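Local coordinates for hypothetical protein AGR_L_1239 (Agrobacterium tumefaciens str. C58, PDB 1VQS) that is of unknown function but belongs to the NIPSNAP family and adopts the ferredoxin-like fold of the dimeric alpha-beta barrel clan, at residues K43-E48 with A80-D85; G47-Y52 with H65-S70; K32-E37 with L89-K94. All blocks are in the same frame, centred on the assembly; numbering follows the deposited sequence.

All three contacts belong to one ferredoxin-like domain, a four-stranded antiparallel sheet with helices packed on one side. Interactions 1 and 2 start from the same piece of chain, sharing Gly47 and Glu48 where helix 27-46 turns into strand 48-55, and their centres lie about 12 Å apart. Interaction 3 sits further back on the same helix, about 14 Å from interaction 1 and about 18 Å from interaction 2, centre to centre; along the chain it closes a loop within which the other two are nested. Thus helix 27-46 is held at its C-terminal end by helix 72-84 and nearer its middle by segment 89-94. Interactions 2 and 3 also touch the second subunit, whereas no other protein chain of the assembly touches interaction 1.

Interaction 1 of 3, residues K43-E48 with A80-D85; sequences KSHLGE and ARLMAD
With chi1 at -65°, the CG of His45 stands anti to its carbonyl carbon, while Asp85 sends its CG anti to its own backbone N (chi1 -176°); together these torsions bring imidazole and carboxylate into a His-carboxylate hydrogen bond. In the ferredoxin-like fold the bond ties the C-terminal turn of helix 27-46 to Asp85, the residue just past helix 72-84 and the N-cap of helix 86-89. NE2 of His45 gives its hydrogen to OD2 of Asp85 over 2.8 Å in a nearly straight line, 166° at the hydrogen. OD2 lies close to the imidazole plane and receives through its anti lone pair, with the carboxylate turned steeply to the ring. The other oxygen, OD1, caps the backbone N of Arg87, so one aspartate both starts helix 86-89 and fixes the histidine's rotation.

The backbone of Leu82 covers one face of the imidazole, its CA 3.9 Å from the ring centroid in a CH-pi contact, with Arg81 O toward the rim. On the inner side, CD2 of Leu46 meets CD2 of Leu82 at 3.9 Å, continuing the apolar packing toward Trp67 of the sheet and Trp88. Arg81, bent at chi3, curls back over the outer side, where two waters bridge the helices. One joins Arg81 NH2 to His45 O; the other accepts from Arg81 NE and sits 2.8 Å from His45 ND1.

Interaction 2 of 3, residues G47-Y52 with H65-S70; sequences GELVGY and HIWAFS
Leu49 lies over the indole of Trp67 at the apolar centre of this beta hairpin, which pairs strands 48-55 and 62-69 in the antiparallel sheet of the ferredoxin-like fold. The leucine CG is anti to its backbone N (chi1 178°), and CD1 sits over the six-membered ring, 3.8 Å from its centroid, in a CH-pi contact; CB covers the CZ3 side of the same face. Leu46 and Lys43 of helix 27-46 also pack on the indole. On the face that carries Ile66 and Ala68, Val50 from the bulge packs CG2 on Ala68 CB at 3.8 Å and its CB and CG1 on Ile66 CG2. Here the second subunit closes in, its Ile66 against Ile66 and its Leu115 against Val50.

Further along, the Tyr52 and His65 rings run side by side as an offset stack, centroids 4.6 Å apart and planes only 12° from parallel, with His65 CB over the tyrosine face. The tyrosine hydroxyl continues to Tyr30 OH of helix 27-46. Trp67 NE1 donates to His65 ND1 at 2.9 Å, nearly in both ring planes, which fixes the imidazole beside the indole.

The backbone carries a classic beta bulge: Val50 and Gly51 both face Ile66, whose carbonyl takes a 2.8 Å bond from Val50 N, above the carbonyl plane, and a weak one from Gly51 N. Ile66 N returns a bond to Gly51 O, and on the Glu48 side Ala68 N donates to Glu48 O, almost along the C=O axis. At the polar end, a water links Glu48 N and Ala68 O, accepting from the first and donating to Ala68 O at 2.7 Å.

Interaction 3 of 3, residues K32-E37 with L89-K94; sequences KVVEDE and LSFLPK
Helix 27-46 of the ferredoxin-like fold receives on one flank the link between helix 86-89 and strand 99-109, with Phe91 as the inner part of the contact and a Glu37-Lys94 salt bridge as its outer part. The CG of Phe91 is anti to its backbone N (chi1 169°), which sends the ring in against the helix. Its CE1 comes within 3.5 Å of Val33 O and CD1 lies 3.6 Å from Glu37 O, while CZ meets CG2 of Val34 at 4.0 Å. The ring thus straddles just over one helical turn, where the helix widens into a pi-type turn at residues 34-37. Trp88 packs against the same phenyl ring, and Val34 in turn reaches Phe112 of the second subunit, so the contact borders the interface with the second subunit.

Outside this, the Lys94 chain runs over Val33, whose CG2 touches the lysine CD at 3.7 Å. The lysine is extended to its last torsion and then bends at chi4 (-94°), turning NZ onto the carboxylate of Glu37, whose own chain is extended beyond CG. The two side chains cross at about a right angle. NZ donates to the syn lone pair of OE1 at 2.9 Å, and a water closes the bridge on the other side, accepting from Lys94 NZ and donating to Glu37 OE2, 2.8 Å from each.

Interaction 1 of 3, residues K43-E48 with A80-D85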
# COMPACT_ATOMS: atom_id res chain seq x y z
N LYS B 43 24.54 -6.69 -18.88
CA LYS B 43 24.32 -7.97 -19.56
C LYS B 43 25.55 -8.87 -19.48
O LYS B 43 25.45 -10.11 -19.37
CB LYS B 43 23.94 -7.78 -21.03
CG LYS B 43 22.56 -7.20 -21.22
CD LYS B 43 22.36 -6.56 -22.59
CE LYS B 43 22.38 -7.51 -23.73
NZ LYS B 43 22.37 -6.68 -24.98
N SER B 44 26.74 -8.26 -19.55
CA SER B 44 27.96 -9.05 -19.56
C SER B 44 28.20 -9.81 -18.28
O SER B 44 29.01 -10.74 -18.27
CB SER B 44 29.18 -8.21 -19.86
OG SER B 44 29.55 -7.43 -18.75
N HIS B 45 27.53 -9.41 -17.20
CA HIS B 45 27.59 -10.18 -15.94
C HIS B 45 26.35 -11.02 -15.73
O HIS B 45 26.44 -12.18 -15.38
CB HIS B 45 27.80 -9.25 -14.74
CG HIS B 45 29.12 -8.55 -14.77
ND1 HIS B 45 30.32 -9.19 -14.52
CD2 HIS B 45 29.43 -7.25 -15.04
CE1 HIS B 45 31.31 -8.31 -14.65
NE2 HIS B 45 30.79 -7.13 -14.95
N LEU B 46 25.18 -10.40 -15.89
CA LEU B 46 23.94 -11.06 -15.53
C LEU B 46 23.49 -12.09 -16.52
O LEU B 46 22.79 -13.02 -16.14
CB LEU B 46 22.85 -10.05 -15.27
CG LEU B 46 23.16 -9.04 -14.16
CD1 LEU B 46 21.91 -8.16 -13.95
CD2 LEU B 46 23.59 -9.70 -12.88
N GLY B 47 23.89 -11.93 -17.78
CA GLY B 47 23.53 -12.89 -18.81
C GLY B 47 22.29 -12.56 -19.62
O GLY B 47 22.26 -11.59 -20.40
N GLU B 48 21.26 -13.37 -19.43
CA GLU B 48 20.09 -13.39 -20.31
C GLU B 48 19.05 -12.35 -19.90
O GLU B 48 18.20 -12.59 -19.05
CB GLU B 48 19.48 -14.81 -20.33
CG GLU B 48 20.45 -15.85 -20.93
CD GLU B 48 19.78 -17.15 -21.35
OE1 GLU B 48 18.67 -17.11 -21.94
OE2 GLU B 48 20.38 -18.22 -21.14
N ALA B 80 27.23 -10.91 -7.81
CA ALA B 80 28.44 -10.56 -7.06
C ALA B 80 29.49 -10.01 -8.02
O ALA B 80 30.15 -9.02 -7.72
CB ALA B 80 28.98 -11.73 -6.30
N ARG B 81 29.65 -10.66 -9.18
CA ARG B 81 30.63 -10.18 -10.15
C ARG B 81 30.24 -8.81 -10.72
O ARG B 81 31.10 -7.92 -10.91
CB ARG B 81 30.81 -11.20 -11.28
CG ARG B 81 31.53 -12.44 -10.80
CD ARG B 81 32.04 -13.32 -11.91
NE ARG B 81 30.95 -13.83 -12.74
CZ ARG B 81 30.36 -15.02 -12.62
NH1 ARG B 81 30.72 -15.87 -11.68
NH2 ARG B 81 29.39 -15.35 -13.47
N LEU B 82 28.95 -8.60 -10.96
CA LEU B 82 28.44 -7.30 -11.41
C LEU B 82 28.82 -6.22 -10.39
O LEU B 82 29.39 -5.19 -10.76
CB LEU B 82 26.92 -7.34 -11.57
CG LEU B 82 26.22 -6.00 -11.91
CD1 LEU B 82 26.61 -5.54 -13.29
CD2 LEU B 82 24.69 -6.14 -11.80
N MSE B 83 28.54 -6.47 -9.12
CA MSE B 83 28.74 -5.47 -8.06
C MSE B 83 30.21 -5.21 -7.72
O MSE B 83 30.55 -4.17 -7.17
CB MSE B 83 27.92 -5.86 -6.82
CG MSE B 83 26.43 -5.95 -7.10
SE MSE B 83 25.65 -4.31 -7.85
CE MSE B 83 26.48 -3.07 -6.72
N ALA B 84 31.08 -6.13 -8.07
CA ALA B 84 32.52 -5.99 -7.86
C ALA B 84 33.21 -5.28 -9.03
O ALA B 84 34.37 -4.90 -8.93
CB ALA B 84 33.16 -7.35 -7.65
N ASP B 85 32.52 -5.18 -10.18
CA ASP B 85 33.15 -4.59 -11.38
C ASP B 85 33.20 -3.06 -11.29
O ASP B 85 32.16 -2.43 -11.27
CB ASP B 85 32.35 -4.99 -12.62
CG ASP B 85 32.97 -4.53 -13.91
OD1 ASP B 85 33.99 -3.84 -13.91
OD2 ASP B 85 32.41 -4.90 -14.97
O HOH W 1 31.00 -11.86 -14.86
O HOH W 2 28.89 -13.46 -15.57

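Interaction 2 of 3, residues G47-Y52 with H65-S70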
# COMPACT_ATOMS: atom_id res chain seq x y z
N GLY B 47 23.89 -11.93 -17.78
CA GLY B 47 23.53 -12.89 -18.81
C GLY B 47 22.29 -12.56 -19.62
O GLY B 47 22.26 -11.59 -20.40
N GLU B 48 21.26 -13.37 -19.43
CA GLU B 48 20.09 -13.39 -20.31
C GLU B 48 19.05 -12.35 -19.90
O GLU B 48 18.20 -12.59 -19.05
CB GLU B 48 19.48 -14.81 -20.33
CG GLU B 48 20.45 -15.85 -20.93
CD GLU B 48 19.78 -17.15 -21.35
OE1 GLU B 48 18.67 -17.11 -21.94
OE2 GLU B 48 20.38 -18.22 -21.14
N LEU B 49 19.14 -11.16 -20.50
CA LEU B 49 18.09 -10.16 -20.41
C LEU B 49 16.90 -10.63 -21.21
O LEU B 49 17.03 -10.95 -22.38
CB LEU B 49 18.58 -8.84 -20.97
CG LEU B 49 17.57 -7.69 -21.00
CD1 LEU B 49 17.11 -7.30 -19.60
CD2 LEU B 49 18.17 -6.47 -21.75
N VAL B 50 15.73 -10.63 -20.56
CA VAL B 50 14.48 -11.09 -21.17
C VAL B 50 13.69 -9.92 -21.76
O VAL B 50 13.23 -9.97 -22.91
CB VAL B 50 13.64 -11.83 -20.12
CG1 VAL B 50 12.27 -12.14 -20.65
CG2 VAL B 50 14.34 -13.14 -19.71
N GLY B 51 13.56 -8.87 -20.99
CA GLY B 51 12.81 -7.71 -21.45
C GLY B 51 13.12 -6.50 -20.59
O GLY B 51 13.56 -6.64 -19.46
N TYR B 52 12.91 -5.32 -21.15
CA TYR B 52 13.24 -4.09 -20.46
C TYR B 52 12.20 -3.05 -20.89
O TYR B 52 12.17 -2.66 -22.05
CB TYR B 52 14.65 -3.65 -20.82
CG TYR B 52 15.37 -2.84 -19.73
CD1 TYR B 52 14.93 -1.57 -19.37
CD2 TYR B 52 16.52 -3.34 -19.12
CE1 TYR B 52 15.59 -0.83 -18.37
CE2 TYR B 52 17.18 -2.60 -18.12
CZ TYR B 52 16.71 -1.34 -17.75
OH TYR B 52 17.37 -0.58 -16.78
N HIS B 65 12.43 -4.54 -15.54
CA HIS B 65 13.30 -5.37 -16.36
C HIS B 65 13.35 -6.77 -15.79
O HIS B 65 13.17 -6.97 -14.59
CB HIS B 65 14.69 -4.75 -16.63
CG HIS B 65 15.46 -4.30 -15.42
ND1 HIS B 65 16.65 -4.89 -15.02
CD2 HIS B 65 15.27 -3.26 -14.59
CE1 HIS B 65 17.13 -4.23 -13.99
NE2 HIS B 65 16.32 -3.24 -13.70
N ILE B 66 13.52 -7.73 -16.70
CA ILE B 66 13.39 -9.13 -16.42
C ILE B 66 14.62 -9.86 -16.92
O ILE B 66 15.07 -9.66 -18.06
CB ILE B 66 12.17 -9.69 -17.11
CG1 ILE B 66 10.94 -8.87 -16.76
CG2 ILE B 66 12.03 -11.15 -16.78
CD1 ILE B 66 9.65 -9.42 -17.32
N TRP B 67 15.16 -10.74 -16.07
CA TRP B 67 16.35 -11.53 -16.36
C TRP B 67 16.03 -12.99 -16.10
O TRP B 67 15.26 -13.28 -15.18
CB TRP B 67 17.49 -11.10 -15.42
CG TRP B 67 17.89 -9.69 -15.62
CD1 TRP B 67 17.31 -8.58 -15.04
CD2 TRP B 67 18.92 -9.19 -16.49
NE1 TRP B 67 17.92 -7.44 -15.50
CE2 TRP B 67 18.92 -7.79 -16.36
CE3 TRP B 67 19.85 -9.80 -17.33
CZ2 TRP B 67 19.82 -6.98 -17.06
CZ3 TRP B 67 20.75 -8.98 -18.03
CH2 TRP B 67 20.72 -7.59 -17.87
N ALA B 68 16.64 -13.90 -16.86
CA ALA B 68 16.48 -15.36 -16.68
C ALA B 68 17.77 -15.95 -16.17
O ALA B 68 18.83 -15.59 -16.67
CB ALA B 68 16.15 -16.02 -18.01
N PHE B 69 17.65 -16.86 -15.20
CA PHE B 69 18.81 -17.56 -14.59
C PHE B 69 18.55 -19.06 -14.50
O PHE B 69 17.41 -19.48 -14.28
CB PHE B 69 19.05 -17.03 -13.18
CG PHE B 69 19.38 -15.57 -13.13
CD1 PHE B 69 20.63 -15.14 -13.48
CD2 PHE B 69 18.44 -14.63 -12.75
CE1 PHE B 69 20.96 -13.78 -13.45
CE2 PHE B 69 18.75 -13.28 -12.73
CZ PHE B 69 20.02 -12.86 -13.07
N SER B 70 19.60 -19.87 -14.64
CA SER B 70 19.41 -21.31 -14.58
C SER B 70 19.27 -21.81 -13.14
O SER B 70 18.72 -22.90 -12.91
CB SER B 70 20.56 -22.06 -15.26
OG SER B 70 21.79 -21.60 -14.75
O HOH W 3 21.42 -15.17 -17.12

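Interaction 3 of 3, residues K32-E37 with L89-K94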
# COMPACT_ATOMS: atom_id res chain seq x y z
N LYS B 32 18.31 6.79 -21.63
CA LYS B 32 19.44 7.23 -22.45
C LYS B 32 20.76 6.71 -21.89
O LYS B 32 21.55 6.11 -22.61
CB LYS B 32 19.47 8.75 -22.58
CG LYS B 32 20.67 9.25 -23.39
CD LYS B 32 20.80 10.78 -23.34
CE LYS B 32 19.72 11.48 -24.17
NZ LYS B 32 20.02 11.45 -25.63
N VAL B 33 21.00 6.97 -20.61
CA VAL B 33 22.28 6.61 -20.03
C VAL B 33 22.42 5.09 -19.86
O VAL B 33 23.50 4.54 -20.03
CB VAL B 33 22.54 7.40 -18.72
CG1 VAL B 33 21.75 6.83 -17.57
CG2 VAL B 33 24.03 7.42 -18.38
N VAL B 34 21.34 4.39 -19.57
CA VAL B 34 21.40 2.92 -19.56
C VAL B 34 21.77 2.38 -20.94
O VAL B 34 22.70 1.56 -21.08
CB VAL B 34 20.08 2.27 -19.04
CG1 VAL B 34 20.14 0.75 -19.21
CG2 VAL B 34 19.86 2.61 -17.56
N GLU B 35 21.10 2.86 -21.99
CA GLU B 35 21.47 2.43 -23.33
C GLU B 35 22.94 2.69 -23.63
O GLU B 35 23.65 1.80 -24.11
CB GLU B 35 20.62 3.12 -24.40
CG GLU B 35 21.05 2.70 -25.80
CD GLU B 35 20.07 3.03 -26.87
OE1 GLU B 35 19.06 3.66 -26.59
OE2 GLU B 35 20.33 2.61 -28.03
N ASP B 36 23.39 3.92 -23.39
CA ASP B 36 24.67 4.36 -23.91
C ASP B 36 25.83 3.85 -23.07
O ASP B 36 26.93 3.61 -23.59
CB ASP B 36 24.71 5.88 -23.96
CG ASP B 36 23.84 6.46 -25.06
OD1 ASP B 36 23.33 5.70 -25.92
OD2 ASP B 36 23.70 7.70 -25.06
N GLU B 37 25.61 3.67 -21.77
CA GLU B 37 26.72 3.47 -20.83
C GLU B 37 26.58 2.28 -19.89
O GLU B 37 27.57 1.90 -19.29
CB GLU B 37 26.95 4.76 -20.01
CG GLU B 37 27.15 6.01 -20.88
CD GLU B 37 27.48 7.29 -20.10
OE1 GLU B 37 28.40 7.25 -19.27
OE2 GLU B 37 26.84 8.34 -20.34
N LEU B 89 30.34 -0.08 -11.06
CA LEU B 89 30.27 0.85 -9.93
C LEU B 89 30.44 2.29 -10.39
O LEU B 89 29.90 3.21 -9.76
CB LEU B 89 31.30 0.49 -8.89
CG LEU B 89 31.13 -0.90 -8.26
CD1 LEU B 89 32.34 -1.25 -7.42
CD2 LEU B 89 29.90 -0.93 -7.38
N SER B 90 31.17 2.50 -11.48
CA SER B 90 31.33 3.86 -12.03
C SER B 90 30.11 4.27 -12.86
O SER B 90 29.91 5.47 -13.12
CB SER B 90 32.61 4.04 -12.82
OG SER B 90 32.72 3.13 -13.87
N PHE B 91 29.34 3.29 -13.32
CA PHE B 91 28.09 3.59 -14.01
C PHE B 91 26.95 3.91 -13.06
O PHE B 91 26.16 4.85 -13.31
CB PHE B 91 27.65 2.41 -14.92
CG PHE B 91 26.24 2.57 -15.43
CD1 PHE B 91 25.98 3.49 -16.44
CD2 PHE B 91 25.18 1.89 -14.85
CE1 PHE B 91 24.66 3.71 -16.87
CE2 PHE B 91 23.88 2.11 -15.30
CZ PHE B 91 23.64 3.03 -16.30
N LEU B 92 26.83 3.15 -11.98
CA LEU B 92 25.72 3.30 -11.04
C LEU B 92 25.36 4.74 -10.60
O LEU B 92 24.17 5.04 -10.46
CB LEU B 92 25.88 2.40 -9.81
CG LEU B 92 25.62 0.90 -10.00
CD1 LEU B 92 25.96 0.16 -8.71
CD2 LEU B 92 24.17 0.65 -10.40
N PRO B 93 26.36 5.62 -10.36
CA PRO B 93 25.98 6.98 -9.95
C PRO B 93 25.07 7.68 -10.94
O PRO B 93 24.36 8.63 -10.57
CB PRO B 93 27.34 7.71 -9.86
CG PRO B 93 28.31 6.61 -9.54
CD PRO B 93 27.82 5.42 -10.34
N LYS B 94 25.09 7.24 -12.20
CA LYS B 94 24.31 7.89 -13.25
C LYS B 94 22.82 7.50 -13.21
O LYS B 94 21.99 8.17 -13.86
CB LYS B 94 24.88 7.56 -14.63
CG LYS B 94 26.36 7.87 -14.77
CD LYS B 94 26.91 7.29 -16.04
CE LYS B 94 28.41 7.42 -16.07
NZ LYS B 94 28.78 8.66 -16.78
O HOH W 4 27.24 10.34 -18.49